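Local coordinates for protein Lv-ranaspumin (Lv-RSN-1) (Leptodactylus vastus, PDB 4K82) that probably acts as a surfactant that helps to form and stabilise the foam nest of the frog, at residues L30-G43 with V109-L121. Sequence-based numbering, arbitrary orientation. Where two conformers were deposited one is given.
Sequences LVELAVIICAYQNG and VFNAVCDVTKKML
Helices 30-42 and 109-121 cross at -47°, their N-to-C directions 47° apart and their axes 8.6 Å apart at closest, with Ala34 facing Phe110. The disulfide ties them covalently, Cys38 SG to Cys114 SG at 2.0 Å. Phe110 enters as a knob among Leu30, Ala34, Ile37 and Cys38; with CG anti to the backbone N (chi1 -169°), its ring lies against the neighbouring helix. Ala34 CB makes a CH-pi contact over one face, 3.9 Å from the ring centroid, while Leu30 CD1 and Ile37 CD1 meet the edge and Cys38 SG approaches obliquely. Val113 CG1 packs against Ala34 CB (3.6 Å) and Val35 CG2 (3.7 Å). Thr117 OG1 donates to Val113 O (2.9 Å), turning the hydroxyl back onto its own helix, and CG2 packs on Ala39. Asn42 ND2 donates a hydrogen bond to Cys38 O at 3.0 Å, and Asn42 CG lies 3.6 Å from Lys118 CG. With an alanine here, Cys38 O is likely to lose its side-chain donor, and the Lys118 methylenes the amide they pack on. Leu121 CD1 closes the far end against Asn42 CB. This is a disulfide-braced helix crossing, Phe110 its knob, near the centre of an alpha-helical surfactant protein.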
loop_
_atom_site.group_PDB
_atom_site.type_symbol
_atom_site.label_atom_id
_atom_site.label_comp_id
_atom_site.label_asym_id
_atom_site.label_seq_id
_atom_site.Cartn_x
_atom_site.Cartn_y
_atom_site.Cartn_z
ATOM N N LEU A 30 -10.075 0.830 2.148
ATOM C CA LEU A 30 -9.615 2.164 1.747
ATOM C C LEU A 30 -8.103 2.172 1.509
ATOM O O LEU A 30 -7.618 2.694 0.498
ATOM C CB LEU A 30 -9.991 3.227 2.781
ATOM C CG LEU A 30 -9.487 4.627 2.398
ATOM C CD1 LEU A 30 -10.084 5.079 1.069
ATOM C CD2 LEU A 30 -9.758 5.657 3.497
ATOM N N VAL A 31 -7.359 1.592 2.441
ATOM C CA VAL A 31 -5.907 1.501 2.314
ATOM C C VAL A 31 -5.503 0.730 1.060
ATOM O O VAL A 31 -4.638 1.176 0.299
ATOM C CB VAL A 31 -5.286 0.849 3.569
ATOM C CG1 VAL A 31 -3.838 0.438 3.314
ATOM C CG2 VAL A 31 -5.392 1.802 4.765
ATOM N N GLU A 32 -6.172 -0.397 0.803
ATOM C CA GLU A 32 -5.826 -1.224 -0.344
ATOM C C GLU A 32 -6.130 -0.515 -1.662
ATOM O O GLU A 32 -5.371 -0.635 -2.629
ATOM C CB GLU A 32 -6.564 -2.562 -0.278
ATOM C CG GLU A 32 -6.112 -3.435 0.888
ATOM C CD GLU A 32 -6.870 -4.744 0.967
ATOM O OE1 GLU A 32 -8.120 -4.706 0.976
ATOM O OE2 GLU A 32 -6.214 -5.805 1.017
ATOM N N LEU A 33 -7.249 0.212 -1.703
ATOM C CA LEU A 33 -7.613 0.951 -2.901
ATOM C C LEU A 33 -6.625 2.073 -3.149
ATOM O O LEU A 33 -6.286 2.350 -4.300
ATOM C CB LEU A 33 -9.034 1.525 -2.811
ATOM C CG LEU A 33 -10.133 0.467 -2.816
ATOM C CD1 LEU A 33 -11.496 1.148 -2.712
ATOM C CD2 LEU A 33 -10.045 -0.403 -4.070
ATOM N N ALA A 34 -6.178 2.730 -2.077
ATOM C CA ALA A 34 -5.224 3.827 -2.215
ATOM C C ALA A 34 -3.926 3.302 -2.825
ATOM O O ALA A 34 -3.343 3.933 -3.700
ATOM C CB ALA A 34 -4.960 4.491 -0.863
ATOM N N VAL A 35 -3.478 2.140 -2.370
ATOM C CA VAL A 35 -2.282 1.522 -2.925
ATOM C C VAL A 35 -2.432 1.255 -4.418
ATOM O O VAL A 35 -1.563 1.615 -5.206
ATOM C CB VAL A 35 -1.948 0.212 -2.200
ATOM C CG1 VAL A 35 -0.829 -0.521 -2.920
ATOM C CG2 VAL A 35 -1.587 0.494 -0.738
ATOM N N ILE A 36 -3.546 0.645 -4.805
ATOM C CA ILE A 36 -3.800 0.343 -6.208
ATOM C C ILE A 36 -3.878 1.597 -7.070
ATOM O O ILE A 36 -3.213 1.695 -8.101
ATOM C CB ILE A 36 -5.086 -0.459 -6.338
ATOM C CG1 ILE A 36 -4.887 -1.814 -5.668
ATOM C CG2 ILE A 36 -5.466 -0.643 -7.812
ATOM C CD1 ILE A 36 -6.192 -2.570 -5.450
ATOM N N ILE A 37 -4.676 2.561 -6.625
ATOM C CA ILE A 37 -4.833 3.808 -7.360
ATOM C C ILE A 37 -3.500 4.549 -7.501
ATOM O O ILE A 37 -3.123 4.999 -8.579
ATOM C CB ILE A 37 -5.874 4.714 -6.674
ATOM C CG1 ILE A 37 -7.279 4.146 -6.909
ATOM C CG2 ILE A 37 -5.811 6.120 -7.241
ATOM C CD1 ILE A 37 -8.304 4.634 -5.893
ATOM N N CYS A 38 -2.756 4.648 -6.418
ATOM C CA CYS A 38 -1.527 5.410 -6.491
ATOM C C CYS A 38 -0.426 4.662 -7.242
ATOM O O CYS A 38 0.409 5.280 -7.883
ATOM C CB CYS A 38 -1.112 5.885 -5.099
ATOM S SG CYS A 38 -2.351 7.032 -4.452
ATOM N N ALA A 39 -0.446 3.332 -7.196
ATOM C CA ALA A 39 0.506 2.559 -7.979
ATOM C C ALA A 39 0.260 2.799 -9.461
ATOM O O ALA A 39 1.184 3.038 -10.236
ATOM C CB ALA A 39 0.386 1.072 -7.657
ATOM N N TYR A 40 -1.004 2.725 -9.860
ATOM C CA TYR A 40 -1.347 2.998 -11.241
ATOM C C TYR A 40 -0.919 4.404 -11.666
ATOM O O TYR A 40 -0.326 4.582 -12.729
ATOM C CB TYR A 40 -2.853 2.791 -11.479
ATOM C CG TYR A 40 -3.198 2.862 -12.939
ATOM C CD1 TYR A 40 -3.386 4.087 -13.563
ATOM C CD2 TYR A 40 -3.296 1.709 -13.700
ATOM C CE1 TYR A 40 -3.672 4.161 -14.917
ATOM C CE2 TYR A 40 -3.584 1.776 -15.054
ATOM C CZ TYR A 40 -3.762 3.010 -15.650
ATOM O OH TYR A 40 -4.048 3.101 -17.000
ATOM N N GLN A 41 -1.202 5.397 -10.824
ATOM C CA GLN A 41 -0.974 6.795 -11.177
ATOM C C GLN A 41 0.499 7.172 -11.195
ATOM O O GLN A 41 0.890 8.089 -11.927
ATOM C CB GLN A 41 -1.706 7.725 -10.208
ATOM C CG GLN A 41 -3.219 7.782 -10.364
ATOM C CD GLN A 41 -3.869 8.587 -9.263
ATOM O OE1 GLN A 41 -3.342 8.681 -8.144
ATOM N NE2 GLN A 41 -5.028 9.145 -9.550
ATOM N N ASN A 42 1.309 6.483 -10.395
ATOM C CA ASN A 42 2.701 6.891 -10.199
ATOM C C ASN A 42 3.768 5.963 -10.755
ATOM O O ASN A 42 4.915 6.377 -10.892
ATOM C CB ASN A 42 2.976 7.146 -8.711
ATOM C CG ASN A 42 2.253 8.370 -8.191
ATOM O OD1 ASN A 42 2.731 9.496 -8.353
ATOM N ND2 ASN A 42 1.092 8.166 -7.577
ATOM N N GLY A 43 3.405 4.723 -11.071
ATOM C CA GLY A 43 4.351 3.766 -11.625
ATOM C C GLY A 43 5.037 4.273 -12.880
ATOM O O GLY A 43 4.403 4.889 -13.730
ATOM N N VAL A 109 -5.802 9.691 5.444
ATOM C CA VAL A 109 -5.336 8.314 5.341
ATOM C C VAL A 109 -4.973 8.013 3.895
ATOM O O VAL A 109 -3.891 7.497 3.612
ATOM C CB VAL A 109 -6.400 7.311 5.839
ATOM C CG1 VAL A 109 -6.028 5.888 5.441
ATOM C CG2 VAL A 109 -6.558 7.416 7.347
ATOM N N PHE A 110 -5.871 8.358 2.975
ATOM C CA PHE A 110 -5.617 8.124 1.559
ATOM C C PHE A 110 -4.289 8.721 1.095
ATOM O O PHE A 110 -3.476 8.040 0.474
ATOM C CB PHE A 110 -6.755 8.680 0.698
ATOM C CG PHE A 110 -6.681 8.249 -0.741
ATOM C CD1 PHE A 110 -5.868 8.922 -1.640
ATOM C CD2 PHE A 110 -7.413 7.160 -1.192
ATOM C CE1 PHE A 110 -5.783 8.523 -2.961
ATOM C CE2 PHE A 110 -7.338 6.762 -2.521
ATOM C CZ PHE A 110 -6.524 7.444 -3.402
ATOM N N ASN A 111 -4.068 9.992 1.406
ATOM C CA ASN A 111 -2.860 10.670 0.952
ATOM C C ASN A 111 -1.592 10.128 1.606
ATOM O O ASN A 111 -0.548 10.030 0.957
ATOM C CB ASN A 111 -2.976 12.184 1.159
ATOM C CG ASN A 111 -4.043 12.808 0.279
ATOM O OD1 ASN A 111 -4.403 12.250 -0.760
ATOM N ND2 ASN A 111 -4.558 13.966 0.687
ATOM N N ALA A 112 -1.690 9.751 2.880
ATOM C CA ALA A 112 -0.549 9.184 3.590
ATOM C C ALA A 112 -0.163 7.844 2.975
ATOM O O ALA A 112 1.014 7.543 2.803
ATOM C CB ALA A 112 -0.863 9.017 5.074
ATOM N N VAL A 113 -1.169 7.035 2.651
ATOM C CA VAL A 113 -0.925 5.756 1.977
ATOM C C VAL A 113 -0.355 5.980 0.574
ATOM O O VAL A 113 0.558 5.275 0.134
ATOM C CB VAL A 113 -2.216 4.921 1.885
ATOM C CG1 VAL A 113 -1.990 3.685 1.032
ATOM C CG2 VAL A 113 -2.700 4.522 3.280
ATOM N N CYS A 114 -0.879 6.985 -0.115
ATOM C CA CYS A 114 -0.428 7.304 -1.457
ATOM C C CYS A 114 1.046 7.705 -1.457
ATOM O O CYS A 114 1.831 7.243 -2.289
ATOM C CB CYS A 114 -1.286 8.438 -2.016
ATOM S SG CYS A 114 -1.259 8.600 -3.805
ATOM N N ASP A 115 1.423 8.559 -0.512
ATOM C CA ASP A 115 2.815 8.994 -0.395
ATOM C C ASP A 115 3.763 7.819 -0.117
ATOM O O ASP A 115 4.833 7.718 -0.725
ATOM C CB ASP A 115 2.960 10.095 0.660
ATOM C CG ASP A 115 2.323 11.414 0.221
ATOM O OD1 ASP A 115 1.968 11.549 -0.975
ATOM O OD2 ASP A 115 2.177 12.316 1.074
ATOM N N VAL A 116 3.356 6.920 0.779
ATOM C CA VAL A 116 4.132 5.719 1.043
ATOM C C VAL A 116 4.269 4.843 -0.194
ATOM O O VAL A 116 5.352 4.338 -0.499
ATOM C CB VAL A 116 3.521 4.902 2.197
ATOM C CG1 VAL A 116 4.043 3.470 2.180
ATOM C CG2 VAL A 116 3.814 5.580 3.526
ATOM N N THR A 117 3.166 4.679 -0.921
ATOM C CA THR A 117 3.179 3.864 -2.119
ATOM C C THR A 117 4.159 4.422 -3.146
ATOM O O THR A 117 4.888 3.662 -3.790
ATOM C CB THR A 117 1.751 3.730 -2.725
ATOM O OG1 THR A 117 0.885 3.109 -1.768
ATOM C CG2 THR A 117 1.758 2.898 -4.005
ATOM N N LYS A 118 4.195 5.748 -3.269
ATOM C CA LYS A 118 5.130 6.395 -4.177
ATOM C C LYS A 118 6.572 6.060 -3.811
ATOM O O LYS A 118 7.369 5.702 -4.674
ATOM C CB LYS A 118 4.913 7.912 -4.195
ATOM C CG LYS A 118 3.602 8.318 -4.841
ATOM C CD LYS A 118 3.282 9.769 -4.539
ATOM C CE LYS A 118 4.282 10.684 -5.201
ATOM N NZ LYS A 118 4.101 12.111 -4.808
ATOM N N LYS A 119 6.886 6.146 -2.524
ATOM C CA LYS A 119 8.221 5.831 -2.045
ATOM C C LYS A 119 8.600 4.367 -2.271
ATOM O O LYS A 119 9.736 4.057 -2.630
ATOM C CB LYS A 119 8.363 6.238 -0.580
ATOM C CG LYS A 119 8.472 7.753 -0.418
ATOM C CD LYS A 119 8.253 8.166 1.020
ATOM C CE LYS A 119 8.034 9.663 1.142
ATOM N NZ LYS A 119 9.268 10.413 0.795
ATOM N N MET A 120 7.635 3.465 -2.105
ATOM C CA MET A 120 7.892 2.051 -2.362
ATOM C C MET A 120 8.118 1.744 -3.839
ATOM O O MET A 120 8.892 0.855 -4.171
ATOM C CB MET A 120 6.763 1.189 -1.791
ATOM C CG MET A 120 6.508 1.450 -0.325
ATOM S SD MET A 120 7.849 0.823 0.724
ATOM C CE MET A 120 7.415 -0.908 0.806
ATOM N N LEU A 121 7.453 2.480 -4.731
ATOM C CA LEU A 121 7.691 2.329 -6.157
ATOM C C LEU A 121 9.122 2.748 -6.496
ATOM O O LEU A 121 9.781 2.117 -7.320
ATOM C CB LEU A 121 6.697 3.171 -6.963
ATOM C CG LEU A 121 5.233 2.725 -6.895
ATOM C CD1 LEU A 121 4.327 3.755 -7.554
ATOM C CD2 LEU A 121 5.058 1.350 -7.534
#